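Local coordinates for fat acid-binding protein (PDB 3NYI), which probably binds long-chain fatty acids as a member of the DegV family and here holds a molecule of stearic acid, at residues A103-K107 with N118-I122; F77-E82 with L109-Y114; V87-T91 with L134-F138. All coordinates share one frame. Where two conformers were deposited one is given. Residue numbers count along the deposited sequence, not the author numbering.

Contact 1 (A103-K107 with N118-I122)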
# COMPACT_ATOMS: atom_id res chain seq x y z
N ALA A 103 8.37 10.07 10.19
CA ALA A 103 7.67 9.64 11.39
C ALA A 103 8.64 9.40 12.54
O ALA A 103 8.32 9.66 13.70
CB ALA A 103 6.83 8.36 11.11
N ILE A 104 9.83 8.89 12.23
CA ILE A 104 10.84 8.69 13.26
C ILE A 104 11.24 10.05 13.85
O ILE A 104 11.32 10.22 15.08
CB ILE A 104 12.11 8.00 12.70
CG1 ILE A 104 11.81 6.54 12.36
CG2 ILE A 104 13.22 8.05 13.74
CD1 ILE A 104 11.36 5.73 13.55
N ASN A 105 11.51 11.01 12.98
CA ASN A 105 11.83 12.36 13.47
C ASN A 105 10.68 12.95 14.28
O ASN A 105 10.91 13.66 15.26
CB ASN A 105 12.26 13.29 12.34
CG ASN A 105 13.72 13.11 11.97
OD1 ASN A 105 14.25 11.99 12.00
ND2 ASN A 105 14.40 14.21 11.64
N ALA A 106 9.45 12.65 13.89
CA ALA A 106 8.28 13.19 14.59
C ALA A 106 8.12 12.57 15.97
O ALA A 106 7.77 13.25 16.94
CB ALA A 106 7.02 13.00 13.76
N LYS A 107 8.36 11.26 16.07
CA LYS A 107 8.37 10.60 17.37
C LYS A 107 9.36 11.28 18.32
O LYS A 107 9.05 11.56 19.48
CB LYS A 107 8.70 9.10 17.22
CG LYS A 107 9.08 8.43 18.52
CD LYS A 107 9.34 6.96 18.32
CE LYS A 107 9.83 6.29 19.59
NZ LYS A 107 9.92 4.81 19.41
N ASN A 118 4.31 6.59 24.62
CA ASN A 118 4.58 5.34 23.90
C ASN A 118 4.22 5.43 22.42
O ASN A 118 3.05 5.40 22.05
CB ASN A 118 3.85 4.17 24.55
CG ASN A 118 4.14 2.85 23.84
OD1 ASN A 118 4.96 2.05 24.30
ND2 ASN A 118 3.49 2.63 22.69
N ILE A 119 5.24 5.53 21.58
CA ILE A 119 5.05 5.66 20.14
C ILE A 119 5.92 4.63 19.44
O ILE A 119 7.14 4.63 19.61
CB ILE A 119 5.45 7.06 19.64
CG1 ILE A 119 4.65 8.14 20.36
CG2 ILE A 119 5.27 7.17 18.13
CD1 ILE A 119 5.09 9.56 20.00
N CYS A 120 5.30 3.74 18.68
CA CYS A 120 6.01 2.73 17.91
C CYS A 120 5.85 3.01 16.41
O CYS A 120 4.73 3.06 15.90
CB CYS A 120 5.47 1.33 18.26
SG CYS A 120 6.12 0.04 17.19
N VAL A 121 6.96 3.22 15.71
CA VAL A 121 6.90 3.52 14.27
C VAL A 121 7.38 2.30 13.51
O VAL A 121 8.45 1.77 13.80
CB VAL A 121 7.76 4.75 13.90
CG1 VAL A 121 7.75 5.00 12.38
CG2 VAL A 121 7.26 5.99 14.64
N ILE A 122 6.56 1.84 12.57
CA ILE A 122 6.88 0.64 11.82
C ILE A 122 7.02 0.90 10.32
O ILE A 122 6.08 1.39 9.67
CB ILE A 122 5.78 -0.43 12.01
CG1 ILE A 122 5.67 -0.83 13.49
CG2 ILE A 122 6.03 -1.64 11.10
CD1 ILE A 122 4.41 -1.61 13.81
O HOH W 1 10.07 3.33 16.68

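Contact 2 (F77-E82 with L109-Y114)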
# COMPACT_ATOMS: atom_id res chain seq x y z
N PHE A 77 0.76 12.39 16.56
CA PHE A 77 1.34 11.69 17.70
C PHE A 77 1.06 12.45 19.00
O PHE A 77 0.66 11.86 20.01
CB PHE A 77 2.85 11.49 17.56
CG PHE A 77 3.26 10.63 16.38
CD1 PHE A 77 2.33 9.90 15.66
CD2 PHE A 77 4.60 10.55 16.01
CE1 PHE A 77 2.72 9.11 14.59
CE2 PHE A 77 5.00 9.78 14.94
CZ PHE A 77 4.06 9.05 14.22
N ARG A 78 1.27 13.76 18.97
CA ARG A 78 1.12 14.59 20.15
C ARG A 78 -0.29 14.56 20.72
O ARG A 78 -0.48 14.40 21.93
CB ARG A 78 1.53 16.04 19.84
CG ARG A 78 2.22 16.75 20.99
CD ARG A 78 2.47 18.21 20.67
NE ARG A 78 3.17 18.40 19.40
CZ ARG A 78 4.49 18.49 19.28
NH1 ARG A 78 5.27 18.41 20.35
NH2 ARG A 78 5.02 18.66 18.08
N SER A 79 -1.29 14.70 19.86
CA SER A 79 -2.67 14.75 20.32
C SER A 79 -3.11 13.44 20.99
O SER A 79 -3.83 13.46 21.99
CB SER A 79 -3.62 15.11 19.17
OG SER A 79 -3.76 14.03 18.26
N PHE A 80 -2.67 12.31 20.45
CA PHE A 80 -2.97 11.03 21.08
C PHE A 80 -2.20 10.86 22.40
O PHE A 80 -2.78 10.45 23.41
CB PHE A 80 -2.65 9.86 20.13
CG PHE A 80 -3.60 9.74 18.97
CD1 PHE A 80 -4.97 9.85 19.16
CD2 PHE A 80 -3.13 9.49 17.69
CE1 PHE A 80 -5.86 9.73 18.09
CE2 PHE A 80 -4.00 9.37 16.61
CZ PHE A 80 -5.37 9.49 16.82
N VAL A 81 -0.91 11.18 22.38
CA VAL A 81 -0.04 10.99 23.54
C VAL A 81 -0.44 11.83 24.77
O VAL A 81 -0.34 11.37 25.92
CB VAL A 81 1.43 11.27 23.19
CG1 VAL A 81 2.23 11.59 24.44
CG2 VAL A 81 2.03 10.07 22.46
N GLU A 82 -0.90 13.05 24.55
CA GLU A 82 -1.32 13.87 25.68
C GLU A 82 -2.62 13.34 26.28
O GLU A 82 -3.02 13.72 27.38
CB GLU A 82 -1.44 15.35 25.29
CG GLU A 82 -2.40 15.62 24.16
CD GLU A 82 -2.23 17.02 23.59
OE1 GLU A 82 -3.25 17.62 23.17
OE2 GLU A 82 -1.09 17.53 23.57
N LEU A 109 10.57 14.38 18.16
CA LEU A 109 10.01 15.69 18.48
C LEU A 109 9.03 15.62 19.66
O LEU A 109 9.10 16.41 20.60
CB LEU A 109 9.29 16.27 17.27
CG LEU A 109 9.71 17.62 16.72
CD1 LEU A 109 10.99 17.46 15.91
CD2 LEU A 109 8.60 18.18 15.86
N VAL A 110 8.10 14.67 19.60
CA VAL A 110 7.03 14.59 20.59
C VAL A 110 7.58 14.17 21.95
O VAL A 110 7.12 14.64 22.99
CB VAL A 110 5.89 13.63 20.14
CG1 VAL A 110 4.86 13.42 21.26
CG2 VAL A 110 5.22 14.17 18.89
N LEU A 111 8.58 13.30 21.93
CA LEU A 111 9.21 12.83 23.15
C LEU A 111 9.72 13.99 24.01
O LEU A 111 9.59 13.97 25.24
CB LEU A 111 10.35 11.87 22.83
CG LEU A 111 10.12 10.44 23.31
CD1 LEU A 111 8.64 10.09 23.25
CD2 LEU A 111 10.94 9.45 22.50
N GLU A 112 10.29 15.00 23.37
CA GLU A 112 10.77 16.18 24.08
C GLU A 112 9.70 16.74 25.01
O GLU A 112 9.96 16.99 26.18
CB GLU A 112 11.19 17.26 23.08
CG GLU A 112 12.38 16.89 22.24
CD GLU A 112 12.70 17.93 21.19
OE1 GLU A 112 12.14 19.05 21.26
OE2 GLU A 112 13.50 17.63 20.28
N ASP A 113 8.50 16.93 24.47
CA ASP A 113 7.40 17.51 25.24
C ASP A 113 6.64 16.48 26.08
O ASP A 113 5.99 16.84 27.07
CB ASP A 113 6.44 18.25 24.31
CG ASP A 113 7.12 19.36 23.52
OD1 ASP A 113 8.30 19.66 23.79
OD2 ASP A 113 6.47 19.93 22.62
N TYR A 114 6.72 15.20 25.70
CA TYR A 114 6.04 14.14 26.46
C TYR A 114 6.93 12.91 26.64
O TYR A 114 6.71 11.89 25.99
CB TYR A 114 4.73 13.74 25.77
CG TYR A 114 3.78 14.89 25.52
CD1 TYR A 114 2.72 15.15 26.39
CD2 TYR A 114 3.92 15.70 24.40
CE1 TYR A 114 1.84 16.20 26.15
CE2 TYR A 114 3.05 16.75 24.16
CZ TYR A 114 2.01 16.99 25.03
OH TYR A 114 1.16 18.04 24.78

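Contact 3 (V87-T91 with L134-F138)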
# COMPACT_ATOMS: atom_id res chain seq x y z
N VAL A 87 0.74 4.78 20.79
CA VAL A 87 0.55 4.96 19.36
C VAL A 87 1.34 3.94 18.56
O VAL A 87 2.50 3.66 18.86
CB VAL A 87 1.00 6.39 18.92
CG1 VAL A 87 1.01 6.49 17.40
CG2 VAL A 87 0.12 7.45 19.53
N VAL A 88 0.71 3.36 17.54
CA VAL A 88 1.43 2.53 16.59
C VAL A 88 1.24 3.06 15.19
O VAL A 88 0.11 3.18 14.71
CB VAL A 88 0.95 1.05 16.62
CG1 VAL A 88 1.85 0.22 15.75
CG2 VAL A 88 0.95 0.53 18.04
N CYS A 89 2.34 3.35 14.51
CA CYS A 89 2.28 4.04 13.22
C CYS A 89 2.95 3.25 12.09
O CYS A 89 4.14 2.94 12.18
CB CYS A 89 2.94 5.41 13.37
SG CYS A 89 2.98 6.37 11.85
N PHE A 90 2.19 2.93 11.04
CA PHE A 90 2.72 2.20 9.87
C PHE A 90 3.00 3.15 8.71
O PHE A 90 2.22 4.06 8.43
CB PHE A 90 1.71 1.16 9.38
CG PHE A 90 1.44 0.08 10.37
CD1 PHE A 90 2.10 -1.14 10.27
CD2 PHE A 90 0.51 0.27 11.38
CE1 PHE A 90 1.84 -2.16 11.18
CE2 PHE A 90 0.24 -0.74 12.29
CZ PHE A 90 0.91 -1.96 12.20
N THR A 91 4.10 2.91 8.00
CA THR A 91 4.41 3.74 6.84
C THR A 91 4.67 2.85 5.65
O THR A 91 4.93 1.65 5.79
CB THR A 91 5.66 4.61 7.06
OG1 THR A 91 6.83 3.78 7.09
CG2 THR A 91 5.57 5.38 8.36
N LEU A 134 -1.43 -5.67 6.10
CA LEU A 134 -0.63 -5.73 7.31
C LEU A 134 -1.31 -4.99 8.46
O LEU A 134 -1.39 -5.49 9.57
CB LEU A 134 0.78 -5.17 7.09
CG LEU A 134 1.69 -5.25 8.31
CD1 LEU A 134 2.08 -6.71 8.61
CD2 LEU A 134 2.95 -4.40 8.12
N ILE A 135 -1.78 -3.77 8.19
CA ILE A 135 -2.48 -3.04 9.21
C ILE A 135 -3.67 -3.84 9.73
O ILE A 135 -3.90 -3.95 10.93
CB ILE A 135 -2.96 -1.68 8.69
CG1 ILE A 135 -1.74 -0.77 8.49
CG2 ILE A 135 -3.91 -1.06 9.67
CD1 ILE A 135 -2.03 0.47 7.57
N ASP A 136 -4.41 -4.42 8.80
CA ASP A 136 -5.56 -5.24 9.17
C ASP A 136 -5.19 -6.47 10.01
O ASP A 136 -5.92 -6.83 10.94
CB ASP A 136 -6.37 -5.64 7.93
CG ASP A 136 -7.64 -6.38 8.28
OD1 ASP A 136 -8.49 -5.81 9.01
OD2 ASP A 136 -7.77 -7.55 7.86
N GLN A 137 -4.06 -7.11 9.73
CA GLN A 137 -3.63 -8.20 10.60
C GLN A 137 -3.38 -7.66 12.00
O GLN A 137 -3.74 -8.29 12.98
CB GLN A 137 -2.38 -8.90 10.05
CG GLN A 137 -2.65 -9.81 8.85
CD GLN A 137 -3.57 -10.98 9.21
OE1 GLN A 137 -3.32 -11.68 10.18
NE2 GLN A 137 -4.64 -11.16 8.44
N PHE A 138 -2.78 -6.48 12.10
CA PHE A 138 -2.51 -5.87 13.39
C PHE A 138 -3.82 -5.52 14.11
O PHE A 138 -3.97 -5.79 15.30
CB PHE A 138 -1.65 -4.60 13.24
CG PHE A 138 -0.85 -4.28 14.46
CD1 PHE A 138 0.36 -4.93 14.69
CD2 PHE A 138 -1.30 -3.35 15.39
CE1 PHE A 138 1.09 -4.67 15.82
CE2 PHE A 138 -0.57 -3.08 16.53
CZ PHE A 138 0.63 -3.73 16.74

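Contact 1 (A103-K107 with N118-I122)
Val121, Lys107 and Ile119 carry most of the 269 Å² buried where helix 103-107 runs along strand 119-122. The CA-to-CB bond of Val121 is directed toward the helix, and its side chain is met by Ala103 and Ile104: Val121 CG1 lies 3.7 Å from Ala103 CB, and Val121 CB lies 3.7 Å from Ile104 CD1, the end of a side chain that leaves the helix sideways and then reaches back to the strand. Lys107 CB lies 4.3 Å from Val121 CG2. The axes approach to 9.0 Å, consistent with the small Ala103 at the interface. They run nearly antiparallel, at 169°, as expected for the returning helix and the second strand of a beta-alpha-beta crossover; here strand 87-91, helix 99-113 and the parallel neighbour strand 119-123 form the unit. Lys107 serves both apolar and polar ends of the contact. Its fully extended chain passes over Ile119, with Lys107 CG 4.0 Å from Ile119 CG2, and delivers Lys107 NZ to Ile119 O in a 2.8 Å hydrogen bond. A water accepts from Lys107 NZ at 3.1 Å and from Val121 N at 3.3 Å. Phe77 of helix 70-81 also packs on Ile119.

Contact 2 (F77-E82 with L109-Y114)
Val110 is the bump that fills the hollow between Phe77, Arg78 and Val81 where segments 77-82 and 109-114 lie side by side. Its CA-to-CB bond points toward the neighbouring helix: Val110 CG2 is 3.8 Å from Phe77 CB and 4.2 Å from Arg78 CB, while Val110 CG1 lies 4.5 Å from Val81 CB. The axes approach to 10.1 Å and cross at -36°, both helices running the same general way. This is consistent with neighbouring helices packed on one face of an alpha/beta sheet, here over its parallel strands 87-91 and 119-123. Helix 99-113 belongs to the beta-alpha-beta unit made with those two strands, and helix 70-81, which precedes strand 87-91, lies beside it on the same face; Phe77, Val81 and Val110 all rest on Ile119 of strand 119-123 beneath. Farther along, Tyr114 is the larger bump. Its side chain fills the gap between Arg78, Val81 and Glu82, with Tyr114 CE2 3.3 Å from Arg78 CG and Tyr114 CB 3.6 Å from Val81 CG1. The hydroxyl emerges at the outer margin, where Tyr114 OH gives a weak hydrogen bond to Glu82 OE2 at 2.6 Å. Arg78 bridges the groove on the side of Leu109 and Asp113. Its guanidinium presents one face to Val110 CG2 and an edge to Leu109 CD2, the latter 4.2 Å from Arg78 NH2, and Arg78 NH1 makes a 3.0 Å salt bridge to Asp113 OD2.

Contact 3 (V87-T91 with L134-F138)
In an alpha/beta sandwich each face of the central parallel strands is covered by helices, and helix 128-143 covers strand 87-91 here, its segment 134-138 running at 160° to the strand with the axes 10.5 Å apart at closest approach. The contact is wholly apolar and centres on Phe90. Leu134 comes first, directed at the strand, its CD2 4.0 Å from Phe90 CE1; Leu158 and Met159 of helix 148-161 also touch it. Next, Ile135 lies over one face of the Phe90 ring, with Ile135 CG1 4.0 Å from the ring centroid and only 23° off the normal, a CH-pi contact. One turn on from Leu134, Phe138 receives the edge of Phe90 on its own face, a T-shaped pair with centroids 5.5 Å apart and planes at 72°. The Phe138 ring extends farther back along the strand as well, where Phe138 CE2 lies 4.2 Å from Val88 CG1.

The three contacts illustrate how a sheet is clothed on both faces. Alternate residues of strand 87-91 divide the work: Val88 and Phe90 face helix 128-143 in contact 3, whereas Cys89 SG meets Phe77 CZ of contact 2 at 3.7 Å. Contacts 1 and 3 have centres about 12 Å apart and are joined through paired strands, Ile122 N lying 2.7 Å from Cys89 O in a probable hydrogen bond. Contacts 1 and 2, about 10 Å apart between centres, share helix 99-113, and Ile119 CD1 touches Phe77 CB at 3.8 Å. Ala103 of contact 1 and Leu134 of contact 3 lie away from the bound stearic acid, about 12 Å and about 14 Å from side chain to ligand.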